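Local coordinates for protein acetyl-CoA acetyltransferase (Bacillus anthracis, PDB 3SS6) that probably joins two acetyl-CoA molecules into acetoacetyl-CoA, or cleaves that product in reverse, as a tetrameric member of the thiolase family, at residues N6-A12 with L271-I277; A40-V46 with V257-M261. The contacts are given in a common frame with arbitrary orientation. Numbering follows the deposited sequence.

Contact 1 of 2, residues N6-A12 with L271-I277; sequences NVVITAA and LQPLARI. With K (potassium ion), chain G.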
loop_
_atom_site.group_PDB
_atom_site.type_symbol
_atom_site.label_atom_id
_atom_site.label_comp_id
_atom_site.label_asym_id
_atom_site.label_seq_id
_atom_site.Cartn_x
_atom_site.Cartn_y
_atom_site.Cartn_z
ATOM N N ASN A 6 9.912 -50.074 3.290
ATOM C CA ASN A 6 9.106 -49.766 2.115
ATOM C C ASN A 6 8.052 -48.752 2.506
ATOM O O ASN A 6 7.519 -48.811 3.615
ATOM C CB ASN A 6 8.405 -51.014 1.576
ATOM C CG ASN A 6 9.372 -52.049 1.017
ATOM O OD1 ASN A 6 10.541 -51.758 0.775
ATOM N ND2 ASN A 6 8.863 -53.265 0.775
ATOM N N VAL A 7 7.734 -47.845 1.587
ATOM C CA VAL A 7 6.742 -46.796 1.833
ATOM C C VAL A 7 5.440 -47.098 1.086
ATOM O O VAL A 7 5.443 -47.280 -0.131
ATOM C CB VAL A 7 7.269 -45.443 1.376
ATOM C CG1 VAL A 7 6.246 -44.339 1.699
ATOM C CG2 VAL A 7 8.610 -45.153 2.045
ATOM N N VAL A 8 4.331 -47.154 1.814
ATOM C CA VAL A 8 3.034 -47.377 1.193
ATOM C C VAL A 8 2.111 -46.203 1.472
ATOM O O VAL A 8 2.347 -45.404 2.379
ATOM C CB VAL A 8 2.374 -48.710 1.646
ATOM C CG1 VAL A 8 3.270 -49.893 1.268
ATOM C CG2 VAL A 8 2.094 -48.695 3.133
ATOM N N ILE A 9 1.066 -46.099 0.664
ATOM C CA ILE A 9 0.145 -44.976 0.703
ATOM C C ILE A 9 -1.225 -45.542 1.021
ATOM O O ILE A 9 -1.722 -46.396 0.287
ATOM C CB ILE A 9 0.094 -44.285 -0.677
ATOM C CG1 ILE A 9 1.445 -43.631 -0.992
ATOM C CG2 ILE A 9 -1.018 -43.228 -0.720
ATOM C CD1 ILE A 9 1.665 -43.362 -2.473
ATOM N N THR A 10 -1.840 -45.075 2.103
ATOM C CA THR A 10 -3.120 -45.658 2.533
ATOM C C THR A 10 -4.361 -44.805 2.248
ATOM O O THR A 10 -5.498 -45.291 2.374
ATOM C CB THR A 10 -3.088 -46.020 4.032
ATOM O OG1 THR A 10 -2.866 -44.837 4.806
ATOM C CG2 THR A 10 -1.982 -47.036 4.309
ATOM N N ALA A 11 -4.149 -43.547 1.876
ATOM C CA ALA A 11 -5.241 -42.657 1.495
ATOM C C ALA A 11 -4.674 -41.611 0.564
ATOM O O ALA A 11 -3.489 -41.276 0.650
ATOM C CB ALA A 11 -5.877 -41.982 2.723
ATOM N N ALA A 12 -5.518 -41.111 -0.335
ATOM C CA ALA A 12 -5.094 -40.100 -1.292
ATOM C C ALA A 12 -6.321 -39.300 -1.688
ATOM O O ALA A 12 -7.201 -39.809 -2.384
ATOM C CB ALA A 12 -4.468 -40.763 -2.512
ATOM N N LEU A 271 -4.138 -52.999 7.295
ATOM C CA LEU A 271 -4.602 -52.101 6.241
ATOM C C LEU A 271 -4.138 -52.576 4.875
ATOM O O LEU A 271 -2.980 -52.965 4.709
ATOM C CB LEU A 271 -4.045 -50.682 6.455
ATOM C CG LEU A 271 -4.377 -49.917 7.729
ATOM C CD1 LEU A 271 -3.657 -48.569 7.731
ATOM C CD2 LEU A 271 -5.870 -49.711 7.834
ATOM N N GLN A 272 -5.038 -52.533 3.895
ATOM C CA GLN A 272 -4.654 -52.705 2.492
ATOM C C GLN A 272 -4.323 -51.343 1.887
ATOM O O GLN A 272 -5.216 -50.528 1.654
ATOM C CB GLN A 272 -5.791 -53.365 1.705
ATOM C CG GLN A 272 -5.550 -53.477 0.199
ATOM C CD GLN A 272 -4.312 -54.289 -0.135
ATOM O OE1 GLN A 272 -3.342 -53.767 -0.691
ATOM N NE2 GLN A 272 -4.338 -55.566 0.205
ATOM N N PRO A 273 -3.035 -51.085 1.627
ATOM C CA PRO A 273 -2.689 -49.791 1.036
ATOM C C PRO A 273 -3.189 -49.679 -0.394
ATOM O O PRO A 273 -3.479 -50.692 -1.031
ATOM C CB PRO A 273 -1.153 -49.784 1.065
ATOM C CG PRO A 273 -0.777 -50.835 2.108
ATOM C CD PRO A 273 -1.841 -51.894 1.924
ATOM N N LEU A 274 -3.294 -48.442 -0.872
ATOM C CA LEU A 274 -3.677 -48.154 -2.248
ATOM C C LEU A 274 -2.512 -48.402 -3.190
ATOM O O LEU A 274 -2.709 -48.823 -4.334
ATOM C CB LEU A 274 -4.092 -46.680 -2.387
ATOM C CG LEU A 274 -5.259 -46.191 -1.537
ATOM C CD1 LEU A 274 -5.393 -44.676 -1.672
ATOM C CD2 LEU A 274 -6.552 -46.882 -1.954
ATOM N N ALA A 275 -1.302 -48.120 -2.709
ATOM C CA ALA A 275 -0.131 -48.086 -3.575
ATOM C C ALA A 275 1.159 -48.085 -2.769
ATOM O O ALA A 275 1.147 -47.802 -1.573
ATOM C CB ALA A 275 -0.183 -46.831 -4.460
ATOM N N ARG A 276 2.268 -48.395 -3.439
ATOM C CA ARG A 276 3.593 -48.251 -2.847
ATOM C C ARG A 276 4.424 -47.277 -3.669
ATOM O O ARG A 276 4.199 -47.100 -4.873
ATOM C CB ARG A 276 4.312 -49.603 -2.756
ATOM C CG ARG A 276 4.735 -50.178 -4.114
ATOM C CD ARG A 276 5.634 -51.425 -3.965
ATOM N NE ARG A 276 4.916 -52.548 -3.363
ATOM C CZ ARG A 276 4.984 -52.883 -2.078
ATOM N NH1 ARG A 276 5.749 -52.190 -1.239
ATOM N NH2 ARG A 276 4.291 -53.922 -1.631
ATOM N N ILE A 277 5.376 -46.629 -3.016
ATOM C CA ILE A 277 6.335 -45.809 -3.741
ATOM C C ILE A 277 7.551 -46.670 -4.066
ATOM O O ILE A 277 8.140 -47.289 -3.171
ATOM C CB ILE A 277 6.741 -44.567 -2.925
ATOM C CG1 ILE A 277 5.550 -43.615 -2.808
ATOM C CG2 ILE A 277 7.903 -43.845 -3.613
ATOM C CD1 ILE A 277 5.737 -42.462 -1.815
HETATM K K K G . -8.402 -42.631 -0.400
HETATM O O HOH W 1 9.348 -47.360 -0.622
HETATM O O HOH W 2 -5.766 -48.095 2.846
HETATM O O HOH W 3 -8.080 -45.100 1.491
HETATM O O HOH W 4 -10.369 -44.429 -1.853
#

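Contact 2 of 2, residues A40-V46 with V257-M261; sequences AVKRGGV and VLVLM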
loop_
_atom_site.group_PDB
_atom_site.type_symbol
_atom_site.label_atom_id
_atom_site.label_comp_id
_atom_site.label_asym_id
_atom_site.label_seq_id
_atom_site.Cartn_x
_atom_site.Cartn_y
_atom_site.Cartn_z
ATOM N N ALA A 40 -8.215 -37.170 4.949
ATOM C CA ALA A 40 -7.138 -38.111 4.668
ATOM C C ALA A 40 -6.874 -39.017 5.858
ATOM O O ALA A 40 -6.759 -40.240 5.713
ATOM C CB ALA A 40 -5.853 -37.374 4.267
ATOM N N VAL A 41 -6.754 -38.413 7.037
ATOM C CA VAL A 41 -6.453 -39.190 8.228
ATOM C C VAL A 41 -7.602 -40.165 8.521
ATOM O O VAL A 41 -7.373 -41.329 8.870
ATOM C CB VAL A 41 -6.134 -38.254 9.418
ATOM C CG1 VAL A 41 -6.134 -39.017 10.735
ATOM C CG2 VAL A 41 -4.792 -37.554 9.191
ATOM N N LYS A 42 -8.834 -39.700 8.342
ATOM C CA LYS A 42 -10.011 -40.548 8.556
ATOM C C LYS A 42 -9.991 -41.785 7.673
ATOM O O LYS A 42 -10.397 -42.862 8.100
ATOM C CB LYS A 42 -11.303 -39.769 8.310
ATOM C CG LYS A 42 -11.673 -38.822 9.439
ATOM C CD LYS A 42 -12.857 -37.936 9.061
ATOM C CE LYS A 42 -13.061 -36.833 10.090
ATOM N NZ LYS A 42 -14.054 -35.823 9.631
ATOM N N ARG A 43 -9.522 -41.630 6.442
ATOM C CA ARG A 43 -9.451 -42.752 5.519
ATOM C C ARG A 43 -8.192 -43.589 5.639
ATOM O O ARG A 43 -8.159 -44.730 5.174
ATOM C CB ARG A 43 -9.507 -42.253 4.089
ATOM C CG ARG A 43 -10.741 -41.489 3.752
ATOM C CD ARG A 43 -10.690 -41.182 2.283
ATOM N NE ARG A 43 -11.851 -40.446 1.822
ATOM C CZ ARG A 43 -12.210 -40.376 0.546
ATOM N NH1 ARG A 43 -11.492 -41.008 -0.380
ATOM N NH2 ARG A 43 -13.285 -39.687 0.204
ATOM N N GLY A 44 -7.160 -43.017 6.247
ATOM C CA GLY A 44 -5.818 -43.565 6.164
ATOM C C GLY A 44 -5.475 -44.647 7.166
ATOM O O GLY A 44 -4.368 -45.167 7.144
ATOM N N GLY A 45 -6.416 -44.982 8.044
ATOM C CA GLY A 45 -6.225 -46.095 8.958
ATOM C C GLY A 45 -5.473 -45.748 10.230
ATOM O O GLY A 45 -4.998 -46.640 10.946
ATOM N N VAL A 46 -5.375 -44.453 10.514
ATOM C CA VAL A 46 -4.680 -43.968 11.703
ATOM C C VAL A 46 -5.500 -42.907 12.420
ATOM O O VAL A 46 -6.292 -42.199 11.803
ATOM C CB VAL A 46 -3.307 -43.331 11.351
ATOM C CG1 VAL A 46 -2.309 -44.397 10.956
ATOM C CG2 VAL A 46 -3.464 -42.275 10.249
ATOM N N VAL A 257 -3.672 -34.367 -0.394
ATOM C CA VAL A 257 -2.997 -34.947 0.764
ATOM C C VAL A 257 -2.970 -36.470 0.629
ATOM O O VAL A 257 -3.962 -37.068 0.218
ATOM C CB VAL A 257 -3.784 -34.577 2.059
ATOM C CG1 VAL A 257 -3.212 -35.253 3.261
ATOM C CG2 VAL A 257 -3.776 -33.048 2.279
ATOM N N LEU A 258 -1.832 -37.079 0.952
ATOM C CA LEU A 258 -1.734 -38.536 1.041
ATOM C C LEU A 258 -1.410 -38.913 2.480
ATOM O O LEU A 258 -0.761 -38.150 3.197
ATOM C CB LEU A 258 -0.606 -39.063 0.150
ATOM C CG LEU A 258 -0.769 -39.117 -1.367
ATOM C CD1 LEU A 258 -1.022 -37.723 -1.936
ATOM C CD2 LEU A 258 0.505 -39.721 -1.934
ATOM N N VAL A 259 -1.835 -40.107 2.898
ATOM C CA VAL A 259 -1.338 -40.672 4.146
ATOM C C VAL A 259 -0.335 -41.754 3.762
ATOM O O VAL A 259 -0.655 -42.660 2.979
ATOM C CB VAL A 259 -2.464 -41.291 5.014
ATOM C CG1 VAL A 259 -1.867 -41.962 6.257
ATOM C CG2 VAL A 259 -3.492 -40.213 5.411
ATOM N N LEU A 260 0.885 -41.634 4.279
ATOM C CA LEU A 260 1.944 -42.591 3.983
ATOM C C LEU A 260 2.402 -43.250 5.267
ATOM O O LEU A 260 2.399 -42.622 6.329
ATOM C CB LEU A 260 3.139 -41.881 3.325
ATOM C CG LEU A 260 2.851 -41.142 2.017
ATOM C CD1 LEU A 260 2.556 -39.636 2.260
ATOM C CD2 LEU A 260 4.029 -41.297 1.079
ATOM N N MET A 261 2.818 -44.513 5.184
ATOM C CA MET A 261 3.373 -45.176 6.356
ATOM C C MET A 261 4.304 -46.301 5.906
ATOM O O MET A 261 4.379 -46.614 4.720
ATOM C CB MET A 261 2.252 -45.715 7.263
ATOM C CG MET A 261 1.407 -46.822 6.612
ATOM S SD MET A 261 0.050 -47.362 7.686
ATOM C CE MET A 261 -0.954 -45.865 7.700
#

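Contact 1 of 2, residues N6-A12 with L271-I277
Ile9 lays its CD1 against Ile277 CG1 (3.9 Å) and, more loosely, Ala275 CB (4.4 Å), on the sheet face that also carries Val7; helices 93-107 and 352-370 pack there. The two strands run antiparallel: Ile9 N donates to Ala275 O (2.8 Å) and Ile277 N to Val7 O (3.0 Å), while a water links Val7 N with Ile277 O. At Ile9 O the pairing is uneven. Leu274 N donates to Ile9 O (2.8 Å), and Ala275 N donates weakly to Ile9 O (3.5 Å), so Leu274 and Ala275 both oppose Ile9 in a classic beta bulge. Leu274 CD1 packs on Ala12 CB (4.1 Å). On the opposite face Val8 CG2 touches Pro273 CG (3.7 Å), and Arg276 passes Val8 to reach a salt bridge with Glu263. A potassium ion sits 3.3 Å from Ala12 N. Here strand 7-19 meets strand 275-284, in the C-terminal thiolase region, and the pairing joins the two halves of the five-layered alpha-beta-alpha-beta-alpha thiolase fold.

Contact 2 of 2, residues A40-V46 with V257-M261
Val259, Ala40 and Met261 carry most of this buried, apolar contact, in which the end of helix 29-43 and the turn after it rest on strand 252-262 without a hydrogen bond between the two segments. Val259 is the hub. Its CG2 lies 3.3 Å from Ala40 O, 3.9 Å from Ala40 CB and 4.1 Å from Gly44 CA, so the methyl is lodged against the last helical turn, while its CG1 meets Val46 CG2 at 4.3 Å. A CB on Gly44 would clash with that same CG2, and the bare backbone lets the chain come close, with 5.7 Å between the CA atoms of Gly44 and Val259. Ala40 extends the packing along the strand, its CB touching Val257 CG1 at 3.5 Å. Met261 closes the other end: its CE reaches Gly44 O at 3.5 Å and Val46 CG1 at 3.8 Å. Gly45, with positive phi, turns the chain out of the helix and brings Val46 back to the strand. Beside this patch, strand 7-19 offers Val13 to Ala40 and Thr10 to Val259 and Met261, and strand 112-120 offers Val114 to Val41 and Val257; on the other face of the strand, helix 93-107 packs against Leu258 and Leu260.

In the fold
Contacts 1 and 2 lie about 9 Å apart, centre to centre, on the same side of the chain's centre. Strand 7-19 stands between strands 252-262 and 275-284 in the mixed sheet, so contact 1 pairs it with one neighbour while contact 2 packs a helix on the other. Thr10 ties them together: its N is probably hydrogen-bonded to Val259 O (2.8 Å) and its OG1 to Gly44 O (2.8 Å). Along the chain, contact 2 is nested inside the loop closed by contact 1. Helix 29-43, next after strand 7-19, folds back onto the neighbouring strand 252-262, which leads through helix 263-269 to strand 275-284, and this returns to pair with strand 7-19.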